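Side-chain contacts in phosphate-binding protein PstS 2 (Streptococcus pneumoniae, PDB 4H1X), which probably captures phosphate outside the cell membrane as the solute-binding component of the PstSACB ABC importer: residues Arg104-Val109 with Ser167-Lys172; Ala195-Val200 with Gly208-Glu213. One frame throughout, in Å; residues are numbered along the deposited sequence.

Contact 1 of 2, residues Arg104-Val109 with Ser167-Lys172; sequences RPFNIV and SSLMEK
The F106 ring meets L169 at its edge: CD2 of the leucine lies near the ring plane, 4.1 Å from ring atom CD2, so a branch methyl abuts the rim. Elsewhere on the rim, NE of R104 sits in the plane of the ring. The relation is not mutual, for F106 CE1 stands 3.6 Å above one face of the R104 guanidinium, offset toward its rim. Edge of ring against face of guanidinium thus sets one flat group across the other. F139 also packs on F106, its plane at about 50° to that of the ring.

I108 is reached by M170, a selenomethionine that crosses it at about a right angle. The CA–CB bond of M170 does not aim at the strand; the bends at chi2 (52°) and chi3 (60°) fold the chain round, bringing CE to 3.6 Å from I108 CG2. On the isoleucine, CG1 takes the place between backbone N and carbonyl carbon, and CG2 is the branch that meets CE. Helix 116-126 adds I122 beside I108 and F121 beside M170; no hydrogen bond joins the two segments.

R104 is itself held by a salt bridge through NE with D230 and a hydrogen bond through NH1 with S165, early in helix 164-180. A helix laid by a few apolar tips on a central strand is the layered α/β construction of periplasmic binding protein lobes.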
ATOM      1  N   ARG A 104      -4.543  -1.444  -3.251  1.00 13.20           N
ATOM      2  CA  ARG A 104      -4.681  -2.408  -2.182  1.00 12.95           C
ATOM      3  C   ARG A 104      -5.152  -1.690  -0.935  1.00 14.63           C
ATOM      4  O   ARG A 104      -4.815  -0.512  -0.726  1.00 15.77           O
ATOM      5  CB  ARG A 104      -3.353  -3.144  -1.915  1.00 13.05           C
ATOM      6  CG  ARG A 104      -2.197  -2.185  -1.637  1.00 20.51           C
ATOM      7  CD  ARG A 104      -0.967  -2.875  -1.130  1.00 24.46           C
ATOM      8  NE  ARG A 104       0.123  -1.916  -0.975  1.00 23.10           N
ATOM      9  CZ  ARG A 104       1.271  -2.185  -0.374  1.00 31.77           C
ATOM     10  NH1 ARG A 104       1.495  -3.389   0.138  1.00 26.04           N
ATOM     11  NH2 ARG A 104       2.195  -1.245  -0.252  1.00 32.27           N
ATOM     12  N   PRO A 105      -5.886  -2.402  -0.067  1.00 11.52           N
ATOM     13  CA  PRO A 105      -6.305  -1.771   1.185  1.00 10.21           C
ATOM     14  C   PRO A 105      -5.218  -1.865   2.244  1.00 13.58           C
ATOM     15  O   PRO A 105      -4.418  -2.825   2.243  1.00 13.40           O
ATOM     16  CB  PRO A 105      -7.521  -2.609   1.592  1.00 12.58           C
ATOM     17  CG  PRO A 105      -7.200  -4.005   1.076  1.00 16.89           C
ATOM     18  CD  PRO A 105      -6.382  -3.797  -0.184  1.00 13.13           C
ATOM     19  N   PHE A 106      -5.203  -0.887   3.161  1.00 10.00           N
ATOM     20  CA  PHE A 106      -4.423  -0.968   4.383  1.00  9.37           C
ATOM     21  C   PHE A 106      -5.435  -1.262   5.472  1.00 14.95           C
ATOM     22  O   PHE A 106      -6.215  -0.376   5.860  1.00 14.14           O
ATOM     23  CB  PHE A 106      -3.621   0.293   4.681  1.00  9.98           C
ATOM     24  CG  PHE A 106      -2.366   0.538   3.876  1.00 10.49           C
ATOM     25  CD1 PHE A 106      -1.986  -0.336   2.855  1.00 11.61           C
ATOM     26  CD2 PHE A 106      -1.516   1.594   4.196  1.00 13.76           C
ATOM     27  CE1 PHE A 106      -0.786  -0.140   2.153  1.00 13.20           C
ATOM     28  CE2 PHE A 106      -0.319   1.789   3.489  1.00 16.20           C
ATOM     29  CZ  PHE A 106       0.021   0.937   2.454  1.00 13.42           C
ATOM     30  N   ASN A 107      -5.539  -2.545   5.821  1.00 10.04           N
ATOM     31  CA  ASN A 107      -6.463  -3.003   6.838  1.00  9.78           C
ATOM     32  C   ASN A 107      -5.809  -3.083   8.202  1.00 12.80           C
ATOM     33  O   ASN A 107      -4.649  -3.486   8.329  1.00 10.57           O
ATOM     34  CB  ASN A 107      -6.984  -4.408   6.479  1.00  7.24           C
ATOM     35  CG  ASN A 107      -7.990  -4.396   5.364  1.00 21.13           C
ATOM     36  OD1 ASN A 107      -8.891  -3.560   5.323  1.00 13.05           O
ATOM     37  ND2 ASN A 107      -7.854  -5.310   4.434  1.00 13.11           N
ATOM     38  N   ILE A 108      -6.605  -2.771   9.209  1.00 11.52           N
ATOM     39  CA  ILE A 108      -6.331  -3.032  10.619  1.00 11.18           C
ATOM     40  C   ILE A 108      -7.313  -4.148  11.007  1.00 12.01           C
ATOM     41  O   ILE A 108      -8.430  -4.226  10.452  1.00 11.23           O
ATOM     42  CB  ILE A 108      -6.429  -1.795  11.537  1.00 13.71           C
ATOM     43  CG1 ILE A 108      -7.846  -1.144  11.476  1.00 14.55           C
ATOM     44  CG2 ILE A 108      -5.297  -0.815  11.228  1.00 15.11           C
ATOM     45  CD1 ILE A 108      -8.148  -0.161  12.524  1.00 21.34           C
ATOM     46  N   VAL A 109      -6.872  -5.058  11.870  1.00  9.11           N
ATOM     47  CA  VAL A 109      -7.686  -6.188  12.288  1.00 10.32           C
ATOM     48  C   VAL A 109      -7.644  -6.265  13.805  1.00 10.57           C
ATOM     49  O   VAL A 109      -6.625  -5.926  14.399  1.00  8.08           O
ATOM     50  CB  VAL A 109      -7.276  -7.541  11.638  1.00 16.11           C
ATOM     51  CG1 VAL A 109      -7.261  -7.450  10.112  1.00 16.90           C
ATOM     52  CG2 VAL A 109      -5.919  -8.022  12.137  1.00 16.66           C
ATOM     53  N   SER A 167       3.156   0.112   8.301  1.00 12.59           N
ATOM     54  CA  SER A 167       3.945   0.616   9.439  0.50 12.63           C
ATOM     55  C   SER A 167       4.148   2.128   9.464  1.00 15.62           C
ATOM     56  O   SER A 167       3.944   2.738  10.516  1.00 13.90           O
ATOM     57  CB  SER A 167       5.302  -0.072   9.490  0.50 15.26           C
ATOM     58  OG  SER A 167       5.113  -1.459   9.702  0.50 21.63           O
ATOM     59  N   SER A 168       4.573   2.736   8.330  1.00 12.91           N
ATOM     60  CA  SER A 168       4.838   4.176   8.293  1.00 14.13           C
ATOM     61  C   SER A 168       3.582   4.965   8.635  1.00 15.81           C
ATOM     62  O   SER A 168       3.650   5.844   9.492  1.00 14.09           O
ATOM     63  CB  SER A 168       5.399   4.618   6.944  1.00 17.28           C
ATOM     64  OG  SER A 168       5.747   5.988   7.045  1.00 31.00           O
ATOM     65  N   LEU A 169       2.444   4.608   8.012  1.00 11.96           N
ATOM     66  CA  LEU A 169       1.174   5.276   8.261  1.00 11.30           C
ATOM     67  C   LEU A 169       0.722   5.071   9.718  1.00 12.68           C
ATOM     68  O   LEU A 169       0.246   6.026  10.350  1.00 11.41           O
ATOM     69  CB  LEU A 169       0.092   4.793   7.292  1.00 11.31           C
ATOM     70  CG  LEU A 169      -1.303   5.426   7.532  1.00 16.08           C
ATOM     71  CD1 LEU A 169      -1.261   6.974   7.420  1.00 15.98           C
ATOM     72  CD2 LEU A 169      -2.334   4.841   6.592  1.00 16.36           C
HETATM   73  N   MSE A 170       0.883   3.843  10.250  1.00  9.00           N
HETATM   74  CA  MSE A 170       0.531   3.542  11.638  1.00  9.78           C
HETATM   75  C   MSE A 170       1.344   4.429  12.582  1.00 12.94           C
HETATM   76  O   MSE A 170       0.785   4.946  13.550  1.00 11.82           O
HETATM   77  CB  MSE A 170       0.769   2.053  11.929  1.00 11.16           C
HETATM   78  CG  MSE A 170       0.249   1.624  13.267  1.00 17.16           C
HETATM   79 SE   MSE A 170      -1.662   2.151  13.508  0.75 21.71          SE
HETATM   80  CE  MSE A 170      -2.476   1.289  12.167  1.00 17.91           C
ATOM     81  N   GLU A 171       2.650   4.642  12.275  1.00 10.23           N
ATOM     82  CA  GLU A 171       3.534   5.509  13.059  0.50 10.94           C
ATOM     83  C   GLU A 171       2.943   6.939  13.106  1.00 13.87           C
ATOM     84  O   GLU A 171       2.875   7.538  14.177  1.00 13.26           O
ATOM     85  CB  GLU A 171       4.961   5.492  12.475  0.50 12.69           C
ATOM     86  CG  GLU A 171       5.746   4.230  12.822  0.50 19.30           C
ATOM     87  CD  GLU A 171       6.828   3.741  11.866  0.50 35.92           C
ATOM     88  OE1 GLU A 171       7.402   4.561  11.110  0.50 18.92           O
ATOM     89  OE2 GLU A 171       7.133   2.527  11.913  0.50 28.26           O
ATOM     90  N   LYS A 172       2.477   7.465  11.946  1.00 11.13           N
ATOM     91  CA  LYS A 172       1.886   8.826  11.887  1.00 11.14           C
ATOM     92  C   LYS A 172       0.615   8.889  12.774  1.00 13.02           C
ATOM     93  O   LYS A 172       0.383   9.868  13.498  1.00 11.29           O
ATOM     94  CB  LYS A 172       1.550   9.234  10.427  1.00 11.37           C
ATOM     95  CG  LYS A 172       2.743   9.272   9.437  1.00 13.57           C
ATOM     96  CD  LYS A 172       3.766  10.334   9.812  1.00 14.75           C
ATOM     97  CE  LYS A 172       4.809  10.489   8.720  1.00 15.51           C
ATOM     98  NZ  LYS A 172       5.915  11.365   9.177  1.00 18.29           N
TER

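Contact 2 of 2, residues Ala195-Val200 with Gly208-Glu213; sequences AGITAV and GMVSRE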
ATOM      1  N   ALA A 195       1.790 -12.635  10.026  1.00 12.83           N
ATOM      2  CA  ALA A 195       2.269 -12.563  11.418  1.00 13.71           C
ATOM      3  C   ALA A 195       1.395 -11.629  12.281  1.00 15.95           C
ATOM      4  O   ALA A 195       1.136 -11.949  13.434  1.00 15.29           O
ATOM      5  CB  ALA A 195       3.727 -12.126  11.470  1.00 15.33           C
ATOM      6  N   GLY A 196       0.868 -10.561  11.685  1.00 13.42           N
ATOM      7  CA  GLY A 196      -0.042  -9.639  12.365  1.00 11.98           C
ATOM      8  C   GLY A 196      -1.365 -10.313  12.721  1.00 13.87           C
ATOM      9  O   GLY A 196      -1.869 -10.173  13.843  1.00 11.85           O
ATOM     10  N   ILE A 197      -1.952 -11.046  11.755  1.00  9.98           N
ATOM     11  CA  ILE A 197      -3.216 -11.776  11.996  1.00  9.97           C
ATOM     12  C   ILE A 197      -3.012 -12.787  13.142  1.00 13.62           C
ATOM     13  O   ILE A 197      -3.816 -12.844  14.082  1.00 12.82           O
ATOM     14  CB  ILE A 197      -3.683 -12.480  10.681  1.00 11.64           C
ATOM     15  CG1 ILE A 197      -4.108 -11.431   9.648  1.00 11.72           C
ATOM     16  CG2 ILE A 197      -4.822 -13.487  10.960  1.00 12.59           C
ATOM     17  CD1 ILE A 197      -4.143 -11.929   8.216  1.00 16.50           C
ATOM     18  N   THR A 198      -1.931 -13.586  13.056  1.00 12.53           N
ATOM     19  CA  THR A 198      -1.603 -14.596  14.072  1.00 12.11           C
ATOM     20  C   THR A 198      -1.448 -13.931  15.467  1.00 15.00           C
ATOM     21  O   THR A 198      -2.008 -14.437  16.443  1.00 13.19           O
ATOM     22  CB  THR A 198      -0.366 -15.363  13.649  1.00 15.63           C
ATOM     23  OG1 THR A 198      -0.677 -16.095  12.456  1.00 15.63           O
ATOM     24  CG2 THR A 198       0.133 -16.330  14.728  1.00 17.92           C
ATOM     25  N   ALA A 199      -0.744 -12.782  15.535  1.00 11.97           N
ATOM     26  CA  ALA A 199      -0.490 -12.060  16.787  1.00 11.51           C
ATOM     27  C   ALA A 199      -1.801 -11.623  17.419  1.00 13.94           C
ATOM     28  O   ALA A 199      -1.966 -11.774  18.628  1.00 13.74           O
ATOM     29  CB  ALA A 199       0.409 -10.856  16.530  1.00 12.98           C
ATOM     30  N   VAL A 200      -2.771 -11.173  16.601  1.00  9.61           N
ATOM     31  CA  VAL A 200      -4.068 -10.741  17.139  1.00 10.57           C
ATOM     32  C   VAL A 200      -4.812 -11.967  17.710  1.00 13.21           C
ATOM     33  O   VAL A 200      -5.301 -11.913  18.831  1.00 14.01           O
ATOM     34  CB  VAL A 200      -4.923  -9.983  16.087  1.00 12.76           C
ATOM     35  CG1 VAL A 200      -6.365  -9.805  16.562  1.00 12.92           C
ATOM     36  CG2 VAL A 200      -4.313  -8.627  15.754  1.00 12.40           C
ATOM     37  N   GLY A 208      -3.785  -5.732  14.501  1.00  8.33           N
ATOM     38  CA  GLY A 208      -2.970  -6.247  13.405  1.00  8.81           C
ATOM     39  C   GLY A 208      -3.072  -5.349  12.193  1.00 12.05           C
ATOM     40  O   GLY A 208      -4.097  -4.682  11.999  1.00 13.42           O
HETATM   41  N   MSE A 209      -2.016  -5.336  11.370  1.00  8.34           N
HETATM   42  CA  MSE A 209      -1.928  -4.557  10.134  1.00  7.99           C
HETATM   43  C   MSE A 209      -1.770  -5.524   8.979  1.00 12.14           C
HETATM   44  O   MSE A 209      -0.849  -6.342   8.981  1.00  9.96           O
HETATM   45  CB  MSE A 209      -0.751  -3.566  10.134  1.00  8.47           C
HETATM   46  CG  MSE A 209      -0.671  -2.675  11.354  1.00 12.12           C
HETATM   47 SE   MSE A 209       0.928  -1.525  11.224  0.75 15.24          SE
HETATM   48  CE  MSE A 209       2.358  -2.819  11.492  1.00 12.75           C
ATOM     49  N   VAL A 210      -2.673  -5.438   8.010  1.00  9.13           N
ATOM     50  CA  VAL A 210      -2.767  -6.359   6.864  1.00  9.04           C
ATOM     51  C   VAL A 210      -2.918  -5.507   5.606  1.00 13.24           C
ATOM     52  O   VAL A 210      -3.896  -4.780   5.494  1.00 13.73           O
ATOM     53  CB  VAL A 210      -3.959  -7.344   7.087  1.00 12.96           C
ATOM     54  CG1 VAL A 210      -4.138  -8.277   5.880  1.00 13.18           C
ATOM     55  CG2 VAL A 210      -3.776  -8.162   8.378  1.00 12.42           C
ATOM     56  N   SER A 211      -1.963  -5.585   4.660  1.00 10.53           N
ATOM     57  CA  SER A 211      -2.016  -4.724   3.458  1.00 10.67           C
ATOM     58  C   SER A 211      -2.635  -5.456   2.247  1.00 14.21           C
ATOM     59  O   SER A 211      -2.194  -5.279   1.108  1.00 13.91           O
ATOM     60  CB  SER A 211      -0.608  -4.227   3.119  1.00 12.23           C
ATOM     61  OG  SER A 211       0.280  -5.335   3.161  1.00 16.82           O
ATOM     62  N   ARG A 212      -3.680  -6.250   2.496  1.00 10.74           N
ATOM     63  CA  ARG A 212      -4.381  -7.024   1.465  1.00 10.67           C
ATOM     64  C   ARG A 212      -5.694  -7.505   2.031  1.00 14.22           C
ATOM     65  O   ARG A 212      -5.939  -7.326   3.227  1.00 12.99           O
ATOM     66  CB  ARG A 212      -3.521  -8.247   1.050  1.00 13.46           C
ATOM     67  CG  ARG A 212      -3.116  -9.149   2.221  1.00 18.11           C
ATOM     68  CD  ARG A 212      -2.511 -10.489   1.807  1.00 22.48           C
ATOM     69  NE  ARG A 212      -1.919 -11.224   2.937  1.00 17.49           N
ATOM     70  CZ  ARG A 212      -2.619 -11.922   3.835  1.00 27.45           C
ATOM     71  NH1 ARG A 212      -3.941 -11.976   3.759  1.00 16.02           N
ATOM     72  NH2 ARG A 212      -1.996 -12.569   4.822  1.00 14.99           N
ATOM     73  N   GLU A 213      -6.522  -8.131   1.200  1.00 12.84           N
ATOM     74  CA  GLU A 213      -7.768  -8.712   1.683  0.50 12.73           C
ATOM     75  C   GLU A 213      -7.406  -9.908   2.565  1.00 15.18           C
ATOM     76  O   GLU A 213      -6.367 -10.542   2.338  1.00 15.20           O
ATOM     77  CB  GLU A 213      -8.657  -9.125   0.490  0.50 14.52           C
ATOM     78  CG  GLU A 213     -10.106  -9.431   0.844  0.50 22.61           C
ATOM     79  CD  GLU A 213     -10.983  -9.924  -0.295  0.50 36.92           C
ATOM     80  OE1 GLU A 213     -10.537  -9.877  -1.464  0.50 26.58           O
ATOM     81  OE2 GLU A 213     -12.105 -10.404  -0.010  0.50 26.05           O
TER
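Apolar packing between I197 and V210 carries most of the side-chain contact. The two cross at about a right angle, with V210 CG2 lodged against the outer half of the isoleucine: I197 CG1 is 3.5 Å from V210 CG2. I197 CD1 lies 3.8 Å from the same V210 CG2. I197 CG1 is anti to its own carbonyl carbon (chi1 -68°), which swings the branch down to the strand although the CA–CB bond does not aim there.

Close approach of backbone is the second kind. G196 and G208 face each other with their CA atoms 4.6 Å apart, and the carbonyl O of G196 lies 4.1 Å from G208 CA. One helical turn on, V200 presses CG2 against G208, 3.2 Å from its N, a tight fit of methyl on main chain. With neither glycine carrying a side chain, helix 193-202 rides low over strand 207-210, the segment axes 6.8 Å apart and nearly antiparallel. This is the α–β step of a β-α-β crossover, in which the chain leaves strand 183-190, passes along the helix and enters the sheet beside strand 155-162, parallel to both.

Polar and mixed contacts gather where the strand ends. V210 CG1 stands above one face of the R212 guanidinium, offset toward its rim, while I197 CD1 approaches NH2 obliquely. NH1 donates to the carbonyl O of E213 at 3.2 Å, with a bent N-H...O angle of 146°; the acceptor lies in the guanidinium plane. The same nitrogen also forms a salt bridge with E218, so two oxygens limit the rotation of the group.

How the contacts relate
Contacts 1 and 2, centres about 10 Å apart, lie on the two faces of one sheet, in which strands 103-110 and 207-210 run antiparallel as neighbours. Probable backbone hydrogen bonds join them: N107 N lies 2.8 Å from V210 O and V109 N 2.8 Å from G208 O. M209 marks the division most clearly, since its CA–CB bond points away from helix 193-202 and its side chain packs on helix 164-180, its CE 3.6 Å from S167 OG, while G208 and V210 face contact 2. Near the strand end, R104 CD lies 3.5 Å from S211 O. Binding proteins of this type hold their ligand in a cleft between two lobes; both contacts are helix-on-sheet packing.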